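PDB 2HPG: ABC transporter, periplasmic substrate-binding protein from Thermotoga maritima, which probably binds a small solute in the periplasm and delivers it to a tripartite ATP-independent (TRAP) transporter. Local coordinates for residues A[97-100]-A[101-105]; A[288-291]-A[292-295]. All coordinates share one frame; numbering follows the deposited sequence.

Contact 1: A[97-100]-A[101-105]; sequences GAKT and PEEAI
The carboxylate of Glu103 is covered on one face by Thr100, whose CG2 stands almost straight above Glu103 CD at 4.1 Å. Thr100 OG1 lies on the same side but nearer Glu103 CG (3.2 Å), while the backbone amide of Lys99 approaches from beyond one oxygen. This is an N-cap: Thr100 ends the loop that follows helix 92-95, and Pro101 opens helix 101-112. The capping bond itself runs from Glu103 N to Thr100 OG1 (3.1 Å, N-H...O angle 161°), so the threonine hydroxyl takes up an amide of the first turn, which has no residue four back within the helix to accept from it. Thr100 puts OG1 there because its chi1 of 72° sets the hydroxyl between the backbone N and the carbonyl carbon, facing into the turn. Glu103 answers in the reverse direction. Its chain is extended beyond CG and carries OE1 back over the cap to accept from Lys99 N at 2.8 Å, nearly along the C-O direction. A classical capping box would use the amide of the N-cap residue; here the reciprocal bond falls one residue earlier and ties down the incoming loop. With its carboxylate near the start of the helix, Glu103 would probably also interact favourably with the helix dipole. The backbone adds the bond from Ala104 N to Thr100 O (2.9 Å), with the donor in the carbonyl plane. Two neighbouring charges have partners beyond the cap: Lys99 pairs with Asp94, and Glu102, through OE2, with Lys266 on helix 243-278. Earlier still, Gly97 closes the preceding helix with a Schellman motif. Beneath the polar cap the buried alanines meet, Ala98 CB resting 3.6 Å from Ala104 CA.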
# COMPACT_ATOMS: atom_id res chain seq x y z
N GLY A 97 5.08 11.77 -11.52
CA GLY A 97 6.44 12.25 -11.82
C GLY A 97 7.55 11.73 -10.92
O GLY A 97 8.70 12.16 -11.05
N ALA A 98 7.22 10.85 -9.99
CA ALA A 98 8.21 10.32 -9.06
C ALA A 98 8.99 9.22 -9.76
O ALA A 98 8.40 8.33 -10.37
CB ALA A 98 7.55 9.77 -7.82
N LYS A 99 10.31 9.33 -9.70
CA LYS A 99 11.19 8.34 -10.32
C LYS A 99 12.27 7.81 -9.39
O LYS A 99 13.09 7.01 -9.83
CB LYS A 99 11.85 8.92 -11.58
CG LYS A 99 10.89 9.31 -12.68
CD LYS A 99 10.36 8.10 -13.42
CE LYS A 99 9.01 8.40 -14.01
NZ LYS A 99 8.60 7.34 -14.95
N THR A 100 12.29 8.26 -8.14
CA THR A 100 13.20 7.74 -7.10
C THR A 100 12.42 7.66 -5.78
O THR A 100 11.38 8.27 -5.67
CB THR A 100 14.39 8.64 -6.88
OG1 THR A 100 13.98 9.85 -6.21
CG2 THR A 100 15.05 8.98 -8.22
N PRO A 101 12.92 6.89 -4.80
CA PRO A 101 12.29 6.87 -3.46
C PRO A 101 12.04 8.25 -2.84
O PRO A 101 10.92 8.55 -2.46
CB PRO A 101 13.28 6.03 -2.63
CG PRO A 101 13.85 5.06 -3.66
CD PRO A 101 14.03 5.92 -4.89
N GLU A 102 13.07 9.08 -2.76
CA GLU A 102 12.92 10.43 -2.20
C GLU A 102 11.89 11.27 -2.96
O GLU A 102 11.10 11.99 -2.36
CB GLU A 102 14.27 11.16 -2.15
CG GLU A 102 15.33 10.53 -1.25
CD GLU A 102 16.17 9.42 -1.93
OE1 GLU A 102 15.88 8.99 -3.09
OE2 GLU A 102 17.14 8.97 -1.28
N GLU A 103 11.89 11.16 -4.28
CA GLU A 103 10.87 11.83 -5.10
C GLU A 103 9.45 11.34 -4.83
O GLU A 103 8.49 12.11 -4.91
CB GLU A 103 11.19 11.64 -6.59
CG GLU A 103 12.38 12.45 -7.08
CD GLU A 103 12.66 12.30 -8.57
OE1 GLU A 103 11.90 11.63 -9.29
OE2 GLU A 103 13.66 12.87 -9.02
N ALA A 104 9.32 10.04 -4.54
CA ALA A 104 8.01 9.45 -4.25
C ALA A 104 7.39 10.07 -2.97
O ALA A 104 6.23 10.45 -2.98
CB ALA A 104 8.13 7.92 -4.11
N ILE A 105 8.21 10.18 -1.92
CA ILE A 105 7.83 10.81 -0.65
C ILE A 105 7.49 12.28 -0.82
O ILE A 105 6.55 12.78 -0.21
CB ILE A 105 8.99 10.72 0.39
CG1 ILE A 105 9.20 9.28 0.87
CG2 ILE A 105 8.75 11.66 1.59
CD1 ILE A 105 7.92 8.52 1.24

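Contact 2: A[288-291]-A[292-295]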
# COMPACT_ATOMS: atom_id res chain seq x y z
N GLU A 288 15.37 -3.60 -19.38
CA GLU A 288 15.00 -4.54 -20.43
C GLU A 288 13.51 -4.59 -20.72
O GLU A 288 13.05 -5.38 -21.55
CB GLU A 288 15.41 -5.95 -20.02
CG GLU A 288 16.89 -6.20 -20.01
CD GLU A 288 17.21 -7.69 -19.92
OE1 GLU A 288 16.36 -8.53 -20.32
OE2 GLU A 288 18.32 -8.01 -19.43
N ILE A 289 12.73 -3.78 -20.01
CA ILE A 289 11.28 -3.87 -20.09
C ILE A 289 10.75 -2.63 -20.75
O ILE A 289 11.22 -1.52 -20.50
CB ILE A 289 10.66 -4.09 -18.69
CG1 ILE A 289 11.11 -5.46 -18.14
CG2 ILE A 289 9.14 -4.01 -18.76
CD1 ILE A 289 10.82 -5.70 -16.67
N ASP A 290 9.75 -2.83 -21.61
CA ASP A 290 9.09 -1.73 -22.28
C ASP A 290 8.09 -1.07 -21.31
O ASP A 290 6.90 -1.31 -21.41
CB ASP A 290 8.35 -2.27 -23.50
CG ASP A 290 7.92 -1.18 -24.44
OD1 ASP A 290 8.10 0.01 -24.11
OD2 ASP A 290 7.41 -1.53 -25.54
N LYS A 291 8.59 -0.26 -20.37
CA LYS A 291 7.74 0.30 -19.31
C LYS A 291 6.73 1.31 -19.86
O LYS A 291 5.59 1.37 -19.41
CB LYS A 291 8.57 0.91 -18.17
CG LYS A 291 9.24 -0.16 -17.28
CD LYS A 291 10.05 0.46 -16.12
CE LYS A 291 9.17 0.82 -14.93
NZ LYS A 291 9.95 1.50 -13.88
N GLU A 292 7.13 2.08 -20.88
CA GLU A 292 6.20 2.98 -21.57
C GLU A 292 5.01 2.22 -22.17
O GLU A 292 3.87 2.69 -22.10
CB GLU A 292 6.95 3.79 -22.64
CG GLU A 292 6.08 4.74 -23.52
CD GLU A 292 5.46 5.92 -22.77
OE1 GLU A 292 5.81 6.17 -21.60
OE2 GLU A 292 4.61 6.62 -23.37
N ALA A 293 5.23 1.05 -22.73
CA ALA A 293 4.14 0.25 -23.27
C ALA A 293 3.15 -0.14 -22.15
O ALA A 293 1.93 -0.19 -22.36
CB ALA A 293 4.66 -1.00 -23.95
N PHE A 294 3.69 -0.41 -20.96
CA PHE A 294 2.86 -0.80 -19.80
C PHE A 294 2.11 0.42 -19.27
O PHE A 294 0.91 0.33 -18.97
CB PHE A 294 3.72 -1.44 -18.70
CG PHE A 294 4.07 -2.87 -18.97
CD1 PHE A 294 3.15 -3.87 -18.76
CD2 PHE A 294 5.33 -3.22 -19.43
CE1 PHE A 294 3.47 -5.20 -19.01
CE2 PHE A 294 5.66 -4.55 -19.67
CZ PHE A 294 4.73 -5.53 -19.46
N MSE A 295 2.80 1.55 -19.17
CA MSE A 295 2.16 2.78 -18.74
C MSE A 295 1.00 3.14 -19.66
O MSE A 295 -0.05 3.59 -19.19
CB MSE A 295 3.18 3.91 -18.69
CG MSE A 295 4.16 3.74 -17.55
SE MSE A 295 5.61 4.99 -17.47
CE MSE A 295 6.89 3.88 -16.49
O HOH W 1 9.53 1.49 -22.82
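Glu292 and Asp290 meet at the start of helix 291-305, an N-cap with Asp290 as the capping residue and also the centre of an inverse gamma turn. The amide of Glu292 donates to a water at 3.1 Å; this water also lies beside Asp290 OD1, though at a doubtfully short distance. Ala293 comes next, its N giving a weak capping bond to Asp290 OD1 (3.4 Å). The carboxyl group swings forward to receive it because CG lies opposite the backbone N (chi1 -166°), and this also brings OD2 against Ala293 CB at 3.2 Å. Phe294 N reaches back weakly to Asp290 O, while the buried ring sends CE2 to within 3.6 Å of Ile289 CG2; Lys291 CA sits at the ring edge. Beyond the cap both Ile289 and Phe294 touch Thr222 of strand 218-234. With the ring cut back to an alanine, Ile289 CG2 would probably lose its aromatic partner and a gap would open between the helix start and that strand. Met295, present as selenomethionine, completes the turn through a firm bond from its N to Lys291 O (2.8 Å, 167°), and its terminal CE lies 3.8 Å from Lys291 CB.

Both contacts illustrate one principle, a helix start capped by the side chain of the residue just before it, threonine in contact 1 and, through a weak bond, aspartate in contact 2. Contact 1 comes first along the chain, at helix 101-112, and contact 2 nearly 190 residues later, at helix 291-305; their centres are about 18 Å apart. They nevertheless touch, since Lys99 NZ packs 4.2 Å from Met295 CE. Helix 92-95 borders both: Asp94 pairs with Lys99 and also touches Met295, which packs on Phe95 as well. Chain segments distant in sequence thus meet around one short helix of this solute-binding fold.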